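Local structure of octaprenyl Pyrophosphate Synthase (Helicobacter pylori, 3TC1) at residues B[91-95]-B[96-100]; B[149-152]-B[153-156]. The protein probably builds the C40 octaprenyl diphosphate chain by adding isopentenyl diphosphate units to an allylic diphosphate, as magnesium-dependent trans-prenyltransferases do. All blocks are in the same frame, centred on the assembly; numbering follows the deposited sequence.

Contact 1. Residues B[91-95]-B[96-100]; sequences SINAL and FGNFN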
loop_
_atom_site.group_PDB
_atom_site.type_symbol
_atom_site.label_atom_id
_atom_site.label_comp_id
_atom_site.label_asym_id
_atom_site.label_seq_id
_atom_site.Cartn_x
_atom_site.Cartn_y
_atom_site.Cartn_z
ATOM N N SER B 91 17.340 -6.743 -1.217
ATOM C CA SER B 91 15.948 -6.357 -1.038
ATOM C C SER B 91 15.329 -6.080 -2.406
ATOM O O SER B 91 16.044 -5.911 -3.406
ATOM C CB SER B 91 15.863 -5.102 -0.169
ATOM O OG SER B 91 16.583 -4.032 -0.758
ATOM N N ILE B 92 14.001 -6.037 -2.459
ATOM C CA ILE B 92 13.319 -5.771 -3.716
ATOM C C ILE B 92 13.659 -4.370 -4.220
ATOM O O ILE B 92 13.817 -4.161 -5.428
ATOM C CB ILE B 92 11.782 -5.921 -3.566
ATOM C CG1 ILE B 92 11.430 -7.396 -3.367
ATOM C CG2 ILE B 92 11.068 -5.387 -4.807
ATOM C CD1 ILE B 92 11.859 -8.292 -4.531
ATOM N N ASN B 93 13.788 -3.411 -3.307
ATOM C CA ASN B 93 14.121 -2.049 -3.714
ATOM C C ASN B 93 15.568 -1.950 -4.203
ATOM O O ASN B 93 15.899 -1.082 -5.011
ATOM C CB ASN B 93 13.869 -1.047 -2.573
ATOM C CG ASN B 93 14.459 -1.491 -1.245
ATOM O OD1 ASN B 93 14.013 -2.472 -0.649
ATOM N ND2 ASN B 93 15.464 -0.761 -0.769
ATOM N N ALA B 94 16.424 -2.847 -3.725
ATOM C CA ALA B 94 17.824 -2.844 -4.137
ATOM C C ALA B 94 17.975 -3.427 -5.540
ATOM O O ALA B 94 18.865 -3.029 -6.293
ATOM C CB ALA B 94 18.662 -3.644 -3.150
ATOM N N LEU B 95 17.094 -4.363 -5.884
ATOM C CA LEU B 95 17.128 -5.022 -7.187
ATOM C C LEU B 95 16.253 -4.364 -8.256
ATOM O O LEU B 95 16.570 -4.430 -9.450
ATOM C CB LEU B 95 16.701 -6.489 -7.040
ATOM C CG LEU B 95 17.563 -7.412 -6.171
ATOM C CD1 LEU B 95 16.838 -8.734 -5.958
ATOM C CD2 LEU B 95 18.915 -7.634 -6.837
ATOM N N PHE B 96 15.164 -3.722 -7.835
ATOM C CA PHE B 96 14.245 -3.105 -8.791
ATOM C C PHE B 96 13.876 -1.642 -8.541
ATOM O O PHE B 96 13.007 -1.097 -9.225
ATOM C CB PHE B 96 12.969 -3.948 -8.860
ATOM C CG PHE B 96 13.227 -5.405 -9.121
ATOM C CD1 PHE B 96 13.505 -5.859 -10.409
ATOM C CD2 PHE B 96 13.220 -6.323 -8.075
ATOM C CE1 PHE B 96 13.772 -7.207 -10.652
ATOM C CE2 PHE B 96 13.485 -7.676 -8.306
ATOM C CZ PHE B 96 13.762 -8.118 -9.596
ATOM N N GLY B 97 14.529 -1.006 -7.574
ATOM C CA GLY B 97 14.236 0.388 -7.286
ATOM C C GLY B 97 13.098 0.579 -6.296
ATOM O O GLY B 97 12.202 -0.260 -6.200
ATOM N N ASN B 98 13.131 1.690 -5.564
ATOM C CA ASN B 98 12.103 1.987 -4.573
ATOM C C ASN B 98 10.695 1.940 -5.139
ATOM O O ASN B 98 9.792 1.365 -4.532
ATOM C CB ASN B 98 12.329 3.366 -3.952
ATOM C CG ASN B 98 13.550 3.409 -3.066
ATOM O OD1 ASN B 98 13.852 2.445 -2.359
ATOM N ND2 ASN B 98 14.254 4.538 -3.082
ATOM N N PHE B 99 10.510 2.553 -6.302
ATOM C CA PHE B 99 9.201 2.595 -6.934
ATOM C C PHE B 99 8.576 1.214 -7.098
ATOM O O PHE B 99 7.406 1.020 -6.770
ATOM C CB PHE B 99 9.284 3.263 -8.304
ATOM C CG PHE B 99 7.943 3.589 -8.894
ATOM C CD1 PHE B 99 7.207 4.665 -8.417
ATOM C CD2 PHE B 99 7.407 2.815 -9.915
ATOM C CE1 PHE B 99 5.961 4.971 -8.948
ATOM C CE2 PHE B 99 6.159 3.110 -10.454
ATOM C CZ PHE B 99 5.434 4.191 -9.970
ATOM N N ASN B 100 9.346 0.259 -7.618
ATOM C CA ASN B 100 8.827 -1.089 -7.815
ATOM C C ASN B 100 8.533 -1.787 -6.492
ATOM O O ASN B 100 7.518 -2.474 -6.365
ATOM C CB ASN B 100 9.796 -1.935 -8.652
ATOM C CG ASN B 100 9.658 -1.677 -10.147
ATOM O OD1 ASN B 100 8.551 -1.674 -10.693
ATOM N ND2 ASN B 100 10.787 -1.471 -10.817
#
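Ile92 and Phe96, one helical turn apart, meet through both backbone and side chain. Phe96 N donates to Ile92 O over 2.8 Å, with an N-H...O angle of 146°, and the same carbonyl oxygen lies at the edge of the Phe96 ring. Ile92 CG2 approaches ring atom CD2 of Phe96 at 4.0 Å. Leu95, the residue just before Phe96, lies over a face of its ring: CB stands 4.0 Å from the centroid of the Phe96 ring and 27° off its normal, a CH-pi contact. Phe96 CG lies beside its own backbone N and anti to its carbonyl carbon (chi1 -52°), which turns the ring back toward Leu95. Lys31, Glu27 and Leu28 add further packing round this ring.

The geometry is that of a capped first turn followed by a kink in helix 92-116. Ser91 is the N-cap, and its OG accepts weakly from Ala94 N at 3.2 Å. Gly97 N gives Asn93 O a weak bond, after which Asn98 N and Phe99 N have no bond to the preceding turn. The kink coincides with Gly97, whose backbone, with phi at 87°, is far from helical.

Across the kink, Asn98 OD1 comes to 3.5 Å from Asn93 CB, a van der Waals contact, with the two amide planes nearly parallel. Asn93 ND2 is engaged elsewhere, donating to Ala83 O, which also accepts from Ser91 OG. Beyond the kink, Asn100 ND2 donates to Phe96 O at 2.8 Å, in the carbonyl plane. Asn98 packs on Phe99 of the second subunit.

Contact 2. Residues B[149-152]-B[153-156]; sequences NSDK and QKYW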
loop_
_atom_site.group_PDB
_atom_site.type_symbol
_atom_site.label_atom_id
_atom_site.label_comp_id
_atom_site.label_asym_id
_atom_site.label_seq_id
_atom_site.Cartn_x
_atom_site.Cartn_y
_atom_site.Cartn_z
ATOM N N ASN B 149 15.067 8.841 21.822
ATOM C CA ASN B 149 13.810 8.880 22.567
ATOM C C ASN B 149 13.911 8.199 23.929
ATOM O O ASN B 149 14.346 7.052 24.020
ATOM C CB ASN B 149 12.691 8.196 21.774
ATOM C CG ASN B 149 11.453 7.973 22.618
ATOM O OD1 ASN B 149 10.939 8.909 23.228
ATOM N ND2 ASN B 149 10.972 6.729 22.666
ATOM N N SER B 150 13.489 8.897 24.980
ATOM C CA SER B 150 13.534 8.329 26.322
ATOM C C SER B 150 12.128 8.060 26.864
ATOM O O SER B 150 11.974 7.584 27.991
ATOM C CB SER B 150 14.267 9.278 27.275
ATOM O OG SER B 150 13.488 10.434 27.518
ATOM N N ASP B 151 11.108 8.372 26.065
ATOM C CA ASP B 151 9.721 8.161 26.481
ATOM C C ASP B 151 9.315 6.733 26.140
ATOM O O ASP B 151 9.049 6.417 24.978
ATOM C CB ASP B 151 8.787 9.141 25.759
ATOM C CG ASP B 151 7.351 9.082 26.283
ATOM O OD1 ASP B 151 6.954 8.049 26.866
ATOM O OD2 ASP B 151 6.613 10.071 26.097
ATOM N N LYS B 152 9.270 5.872 27.152
ATOM C CA LYS B 152 8.906 4.479 26.929
ATOM C C LYS B 152 7.491 4.295 26.391
ATOM O O LYS B 152 7.220 3.323 25.694
ATOM C CB LYS B 152 9.066 3.663 28.219
ATOM C CG LYS B 152 10.506 3.294 28.537
ATOM C CD LYS B 152 10.604 2.262 29.657
ATOM C CE LYS B 152 10.146 2.826 30.989
ATOM N NZ LYS B 152 10.454 1.891 32.112
ATOM N N GLN B 153 6.589 5.216 26.709
ATOM C CA GLN B 153 5.214 5.080 26.235
ATOM C C GLN B 153 5.119 5.156 24.715
ATOM O O GLN B 153 4.274 4.503 24.108
ATOM C CB GLN B 153 4.311 6.138 26.875
ATOM C CG GLN B 153 4.253 6.055 28.398
ATOM C CD GLN B 153 3.994 4.642 28.911
ATOM O OE1 GLN B 153 4.708 4.149 29.791
ATOM N NE2 GLN B 153 2.972 3.987 28.369
ATOM N N LYS B 154 5.995 5.942 24.097
ATOM C CA LYS B 154 5.979 6.065 22.640
ATOM C C LYS B 154 6.449 4.759 22.026
ATOM O O LYS B 154 5.938 4.325 20.996
ATOM C CB LYS B 154 6.883 7.213 22.187
ATOM C CG LYS B 154 6.451 8.573 22.714
ATOM C CD LYS B 154 7.343 9.680 22.170
ATOM C CE LYS B 154 6.989 11.021 22.794
ATOM N NZ LYS B 154 7.911 12.098 22.339
ATOM N N TYR B 155 7.431 4.137 22.675
ATOM C CA TYR B 155 7.987 2.866 22.235
ATOM C C TYR B 155 6.902 1.794 22.266
ATOM O O TYR B 155 6.715 1.053 21.296
ATOM C CB TYR B 155 9.147 2.463 23.163
ATOM C CG TYR B 155 9.640 1.049 22.973
ATOM C CD1 TYR B 155 10.428 0.702 21.880
ATOM C CD2 TYR B 155 9.301 0.051 23.885
ATOM C CE1 TYR B 155 10.871 -0.608 21.699
ATOM C CE2 TYR B 155 9.733 -1.261 23.715
ATOM C CZ TYR B 155 10.514 -1.584 22.623
ATOM O OH TYR B 155 10.931 -2.882 22.449
ATOM N N TRP B 156 6.190 1.714 23.386
ATOM C CA TRP B 156 5.121 0.727 23.547
ATOM C C TRP B 156 4.021 0.905 22.505
ATOM O O TRP B 156 3.470 -0.071 22.002
ATOM C CB TRP B 156 4.528 0.822 24.954
ATOM C CG TRP B 156 5.470 0.358 26.029
ATOM C CD1 TRP B 156 5.801 1.025 27.177
ATOM C CD2 TRP B 156 6.187 -0.880 26.061
ATOM N NE1 TRP B 156 6.682 0.276 27.921
ATOM C CE2 TRP B 156 6.936 -0.897 27.260
ATOM C CE3 TRP B 156 6.269 -1.980 25.194
ATOM C CZ2 TRP B 156 7.758 -1.972 27.615
ATOM C CZ3 TRP B 156 7.086 -3.050 25.547
ATOM C CH2 TRP B 156 7.822 -3.036 26.750
HETATM O O HOH W 1 10.892 11.253 22.277
#
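Helix 152-177 starts from an N-cap at Asp151, preceded by an Asx turn at Asn149. Asn149 OD1 accepts from Asp151 N at 2.9 Å, the donor standing above the carbonyl plane of the amide. The same side chain also gives: its ND2 reaches Asp151 O at 3.0 Å, close to the plane of its own amide. CG anti to the backbone N (chi1 169°) carries the amide forward alongside Asp151, where both its ends bond to that residue's backbone, which should limit its rotation.

Asp151 O is thus gripped by two donors from opposite faces of its plane, Asn149 ND2 and Lys154 N, the latter at 3.2 Å. The Asp151 carboxylate supplies the capping bond: OD1 accepts from Gln153 N at 2.9 Å on its anti side, 28° out of the carboxylate plane. The extended Lys154 chain crosses this carboxylate at about a right angle, bringing CE within 3.5 Å of Asp151 OD2. Lys154 NZ, at 4.5 Å from that oxygen, is beyond a salt bridge, though the opposite charges probably still attract; a water accepts from NZ and donates to Asn149 OD1.

One step on, Trp156 N bonds Lys152 O at 3.0 Å, nearly straight at 165°. Tyr155 CD2 lies over one face of the Trp156 indole, offset toward its rim. Outside the turn, Lys152 NZ forms a salt bridge to Glu234, and Tyr155 OH bonds Asp201. A side-chain acceptor at the N-cap taking up the N-H of Gln153 in the first turn, with an Asx turn just before it, is typical of a capped helix N terminus.

In the fold
Going along the chain from the N terminus, helix 53-80 leads through the small hairpin of strands 85-86 and 89-90 into contact 1, at the start of helix 92-116. Helix 121-144 then follows, and the loop after it leads into contact 2 at the start of helix 152-177. Each contact closes only a local turn; the two are in series, neither enclosing nor crossing the other, with centres about 31 Å apart and nearest atoms about 23 Å apart. Contact 1 ties its helix to helices 23-29 and 53-80 and touches the second subunit. Contact 2 joins its helix to helices 182-205 and 227-233, its Tyr155 side chain about 9 Å from a bound magnesium ion.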